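Local coordinates for BH2851 (Bacillus halodurans, PDB 2GFG), which is of unknown function but probably acts, like other CYTH proteins, on phosphate-bearing substrates such as nucleotides or polyphosphates, at residues Ile119-Ala127 with Cys137-Gly145. Residues are numbered along the deposited sequence; the frame is centred on the assembly and turned at random.
With EDO (1,2-ethanediol), chain G.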
ATOM      1  N   ILE A 119      11.060   6.291   8.404  1.00 49.22           N
ATOM      2  CA  ILE A 119      11.854   6.863   7.274  1.00 49.80           C
ATOM      3  C   ILE A 119      11.112   7.988   6.538  1.00 49.23           C
ATOM      4  O   ILE A 119      11.742   8.878   5.965  1.00 49.96           O
ATOM      5  CB  ILE A 119      12.330   5.760   6.249  1.00 49.94           C
ATOM      6  CG1 ILE A 119      11.153   4.945   5.702  1.00 52.36           C
ATOM      7  CG2 ILE A 119      13.348   4.834   6.911  1.00 51.73           C
ATOM      8  CD1 ILE A 119      11.488   4.165   4.414  1.00 52.58           C
ATOM      9  N   GLY A 120       9.777   7.950   6.567  1.00 47.67           N
ATOM     10  CA  GLY A 120       8.968   9.018   5.977  1.00 45.51           C
ATOM     11  C   GLY A 120       7.510   8.644   5.774  1.00 44.41           C
ATOM     12  O   GLY A 120       7.107   7.510   6.032  1.00 41.26           O
ATOM     13  N   THR A 121       6.740   9.597   5.248  1.00 43.80           N
ATOM     14  CA  THR A 121       5.298   9.455   5.112  1.00 46.03           C
ATOM     15  C   THR A 121       4.825   9.795   3.692  1.00 45.68           C
ATOM     16  O   THR A 121       5.141  10.854   3.160  1.00 46.35           O
ATOM     17  CB  THR A 121       4.558  10.362   6.121  1.00 46.31           C
ATOM     18  OG1 THR A 121       5.018  10.071   7.441  1.00 52.17           O
ATOM     19  CG2 THR A 121       3.029  10.145   6.057  1.00 45.35           C
ATOM     20  N   LEU A 122       4.035   8.885   3.117  1.00 45.65           N
ATOM     21  CA  LEU A 122       3.420   9.068   1.811  1.00 46.10           C
ATOM     22  C   LEU A 122       1.914   9.161   1.998  1.00 46.77           C
ATOM     23  O   LEU A 122       1.303   8.263   2.601  1.00 45.91           O
ATOM     24  CB  LEU A 122       3.777   7.882   0.902  1.00 46.86           C
ATOM     25  CG  LEU A 122       3.159   7.808  -0.504  1.00 48.04           C
ATOM     26  CD1 LEU A 122       4.096   7.079  -1.444  1.00 49.09           C
ATOM     27  CD2 LEU A 122       1.772   7.134  -0.505  1.00 47.03           C
ATOM     28  N   SER A 123       1.311  10.245   1.494  1.00 45.95           N
ATOM     29  CA  SER A 123      -0.142  10.444   1.599  1.00 46.64           C
ATOM     30  C   SER A 123      -0.838   9.992   0.329  1.00 45.32           C
ATOM     31  O   SER A 123      -0.342  10.225  -0.764  1.00 44.69           O
ATOM     32  CB  SER A 123      -0.465  11.911   1.868  1.00 46.76           C
ATOM     33  OG  SER A 123       0.009  12.306   3.142  1.00 53.75           O
ATOM     34  N   THR A 124      -2.009   9.365   0.484  1.00 44.35           N
ATOM     35  CA  THR A 124      -2.807   8.900  -0.665  1.00 44.12           C
ATOM     36  C   THR A 124      -4.279   9.283  -0.523  1.00 43.23           C
ATOM     37  O   THR A 124      -4.882   9.100   0.535  1.00 42.70           O
ATOM     38  CB  THR A 124      -2.711   7.368  -0.855  1.00 43.96           C
ATOM     39  OG1 THR A 124      -1.350   6.998  -1.107  1.00 43.57           O
ATOM     40  CG2 THR A 124      -3.587   6.901  -2.044  1.00 45.56           C
ATOM     41  N   SER A 125      -4.834   9.839  -1.599  1.00 42.89           N
ATOM     42  CA  SER A 125      -6.255  10.058  -1.723  1.00 42.53           C
ATOM     43  C   SER A 125      -6.802   8.917  -2.565  1.00 42.06           C
ATOM     44  O   SER A 125      -6.410   8.753  -3.724  1.00 41.71           O
ATOM     45  CB  SER A 125      -6.528  11.391  -2.390  1.00 42.95           C
ATOM     46  OG  SER A 125      -7.901  11.646  -2.449  1.00 46.03           O
ATOM     47  N   ARG A 126      -7.706   8.122  -1.982  1.00 42.43           N
ATOM     48  CA  ARG A 126      -8.127   6.851  -2.587  1.00 42.65           C
ATOM     49  C   ARG A 126      -9.627   6.746  -2.787  1.00 42.04           C
ATOM     50  O   ARG A 126     -10.398   7.006  -1.880  1.00 41.85           O
ATOM     51  CB  ARG A 126      -7.659   5.683  -1.718  1.00 43.63           C
ATOM     52  CG  ARG A 126      -8.165   4.294  -2.201  1.00 46.07           C
ATOM     53  CD  ARG A 126      -7.541   3.160  -1.430  1.00 45.97           C
ATOM     54  NE  ARG A 126      -6.104   3.043  -1.679  1.00 49.43           N
ATOM     55  CZ  ARG A 126      -5.323   2.088  -1.169  1.00 49.76           C
ATOM     56  NH1 ARG A 126      -5.826   1.158  -0.346  1.00 51.36           N
ATOM     57  NH2 ARG A 126      -4.032   2.071  -1.465  1.00 49.91           N
ATOM     58  N   ALA A 127     -10.017   6.307  -3.984  1.00 42.32           N
ATOM     59  CA  ALA A 127     -11.381   5.904  -4.274  1.00 42.84           C
ATOM     60  C   ALA A 127     -11.377   4.398  -4.583  1.00 43.69           C
ATOM     61  O   ALA A 127     -10.461   3.903  -5.226  1.00 44.06           O
ATOM     62  CB  ALA A 127     -11.916   6.681  -5.442  1.00 42.10           C
ATOM     63  N   CYS A 137      -9.001   0.206  -7.281  1.00 46.71           N
ATOM     64  CA  CYS A 137      -8.614   1.410  -6.515  1.00 47.82           C
ATOM     65  C   CYS A 137      -8.003   2.501  -7.417  1.00 47.29           C
ATOM     66  O   CYS A 137      -7.159   2.208  -8.253  1.00 46.39           O
ATOM     67  CB  CYS A 137      -7.607   1.038  -5.417  1.00 48.00           C
ATOM     68  SG  CYS A 137      -8.193  -0.222  -4.237  1.00 55.00           S
ATOM     69  N   LEU A 138      -8.463   3.758  -7.244  1.00 47.02           N
ATOM     70  CA  LEU A 138      -7.819   4.931  -7.888  1.00 46.24           C
ATOM     71  C   LEU A 138      -7.044   5.712  -6.838  1.00 45.63           C
ATOM     72  O   LEU A 138      -7.638   6.319  -5.955  1.00 46.57           O
ATOM     73  CB  LEU A 138      -8.857   5.835  -8.558  1.00 46.62           C
ATOM     74  CG  LEU A 138      -9.472   5.352  -9.890  1.00 47.41           C
ATOM     75  CD1 LEU A 138     -10.575   6.281 -10.308  1.00 47.60           C
ATOM     76  CD2 LEU A 138      -8.435   5.261 -10.981  1.00 48.30           C
ATOM     77  N   ASP A 139      -5.712   5.724  -6.969  1.00 45.21           N
ATOM     78  CA  ASP A 139      -4.813   6.307  -5.953  1.00 45.94           C
ATOM     79  C   ASP A 139      -4.070   7.517  -6.462  1.00 45.33           C
ATOM     80  O   ASP A 139      -3.242   7.409  -7.369  1.00 46.42           O
ATOM     81  CB  ASP A 139      -3.775   5.268  -5.511  1.00 46.11           C
ATOM     82  CG  ASP A 139      -4.370   4.151  -4.701  1.00 47.30           C
ATOM     83  OD1 ASP A 139      -5.573   4.197  -4.388  1.00 42.82           O
ATOM     84  OD2 ASP A 139      -3.613   3.220  -4.354  1.00 47.99           O
ATOM     85  N   HIS A 140      -4.328   8.663  -5.835  1.00 44.46           N
ATOM     86  CA  HIS A 140      -3.548   9.866  -6.043  1.00 43.36           C
ATOM     87  C   HIS A 140      -2.671  10.048  -4.802  1.00 42.51           C
ATOM     88  O   HIS A 140      -3.185  10.235  -3.690  1.00 41.48           O
ATOM     89  CB  HIS A 140      -4.480  11.078  -6.258  1.00 43.42           C
ATOM     90  CG  HIS A 140      -3.775  12.402  -6.266  1.00 44.06           C
ATOM     91  ND1 HIS A 140      -4.365  13.558  -5.799  1.00 44.11           N
ATOM     92  CD2 HIS A 140      -2.521  12.746  -6.646  1.00 43.59           C
ATOM     93  CE1 HIS A 140      -3.511  14.560  -5.917  1.00 46.27           C
ATOM     94  NE2 HIS A 140      -2.382  14.090  -6.411  1.00 43.41           N
ATOM     95  N   SER A 141      -1.355   9.945  -4.988  1.00 41.66           N
ATOM     96  CA  SER A 141      -0.405   9.972  -3.871  1.00 41.79           C
ATOM     97  C   SER A 141       0.515  11.172  -3.945  1.00 43.21           C
ATOM     98  O   SER A 141       0.861  11.620  -5.023  1.00 41.56           O
ATOM     99  CB  SER A 141       0.437   8.687  -3.858  1.00 41.73           C
ATOM    100  OG  SER A 141      -0.387   7.548  -3.746  1.00 41.03           O
ATOM    101  N   SER A 142       0.924  11.672  -2.770  1.00 44.54           N
ATOM    102  CA  SER A 142       1.905  12.757  -2.667  1.00 45.99           C
ATOM    103  C   SER A 142       2.980  12.373  -1.663  1.00 46.90           C
ATOM    104  O   SER A 142       2.674  11.852  -0.585  1.00 46.08           O
ATOM    105  CB  SER A 142       1.232  14.046  -2.229  1.00 46.07           C
ATOM    106  OG  SER A 142       0.773  13.948  -0.894  1.00 48.66           O
ATOM    107  N   TYR A 143       4.238  12.634  -2.009  1.00 48.48           N
ATOM    108  CA  TYR A 143       5.365  12.266  -1.139  1.00 50.99           C
ATOM    109  C   TYR A 143       6.633  12.994  -1.521  1.00 51.86           C
ATOM    110  O   TYR A 143       6.928  13.163  -2.710  1.00 53.39           O
ATOM    111  CB  TYR A 143       5.608  10.738  -1.181  1.00 52.30           C
ATOM    112  CG  TYR A 143       5.779  10.158  -2.588  1.00 55.39           C
ATOM    113  CD1 TYR A 143       4.659   9.855  -3.390  1.00 56.34           C
ATOM    114  CD2 TYR A 143       7.054   9.864  -3.097  1.00 56.55           C
ATOM    115  CE1 TYR A 143       4.812   9.309  -4.678  1.00 56.08           C
ATOM    116  CE2 TYR A 143       7.218   9.313  -4.381  1.00 57.44           C
ATOM    117  CZ  TYR A 143       6.090   9.039  -5.166  1.00 57.23           C
ATOM    118  OH  TYR A 143       6.248   8.501  -6.421  1.00 56.74           O
ATOM    119  N   LEU A 144       7.366  13.464  -0.504  1.00 51.43           N
ATOM    120  CA  LEU A 144       8.677  14.088  -0.699  1.00 51.96           C
ATOM    121  C   LEU A 144       8.665  15.218  -1.784  1.00 51.69           C
ATOM    122  O   LEU A 144       9.571  15.299  -2.617  1.00 50.57           O
ATOM    123  CB  LEU A 144       9.721  13.006  -1.054  1.00 52.25           C
ATOM    124  CG  LEU A 144       9.834  11.847  -0.063  1.00 53.86           C
ATOM    125  CD1 LEU A 144      10.644  10.686  -0.655  1.00 54.49           C
ATOM    126  CD2 LEU A 144      10.447  12.326   1.259  1.00 55.80           C
ATOM    127  N   GLY A 145       7.595  16.029  -1.786  1.00 51.67           N
ATOM    128  CA  GLY A 145       7.479  17.189  -2.703  1.00 52.02           C
ATOM    129  C   GLY A 145       6.761  16.921  -4.040  1.00 52.24           C
ATOM    130  O   GLY A 145       6.250  17.861  -4.667  1.00 53.23           O
TER
HETATM  131  C1  EDO G 502      -8.506  14.364  -4.392  1.00 83.76           C
HETATM  132  O1  EDO G 502      -9.454  13.383  -3.954  1.00 83.23           O
HETATM  133  C2  EDO G 502      -7.541  13.744  -5.406  1.00 83.65           C
HETATM  134  O2  EDO G 502      -8.260  13.107  -6.481  1.00 83.71           O
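Ser-123, Ser-125 and Ala-127 pair with Ser-142, His-140 and Leu-138 through six backbone hydrogen bonds, which fixes the antiparallel register; the straightest runs from His-140 N to Ser-125 O (3.0 Å, 172° at the hydrogen). Between them lie two non-hydrogen-bonded pairs, Thr-124 with Ser-141 and Arg-126 with Asp-139, whose side chains share one face.

On that face the charged contact is a side-on salt bridge: Arg-126 NE meets Asp-139 OD1 at 3.0 Å and NH2 meets OD2 at 3.1 Å. Guanidinium and carboxylate planes are only 6° apart but offset, since each nitrogen reaches the syn side of its oxygen from some 30° out of plane. A bend at chi3 turns the otherwise extended arginine chain alongside the aspartate. A methionine in place of Arg-126 would probably leave the buried Asp-139 carboxylate freer to turn, with only its Lys-182 salt bridge. This face, where Arg-126 NH2 weakly hydrogen-bonds an unidentified bound molecule, is consistent with the phosphate-binding tunnel lining of CYTH proteins.

Among hydroxyls, Thr-124 OG1 and Ser-141 OG share a hydrogen bond of 2.9 Å. On the opposite face, Ser-125 OG hydrogen-bonds to O1 of an ethanediol, probably from the crystallisation liquor, whose C2 sits at the His-140 ring edge; His-140 NE2 bonds Glu-147 and the ring stacks with Tyr-149.

The closest apolar contact is Leu-122 CD1 against Tyr-143 CD1 (3.4 Å), side by side; Ala-127 CB and Leu-138 CB meet more loosely.

The hairpin belongs to the closed antiparallel CYTH barrel, flanked by strands 34-42 and 146-155, with helix 182-190 against Thr-124, Ser-141 and Tyr-143.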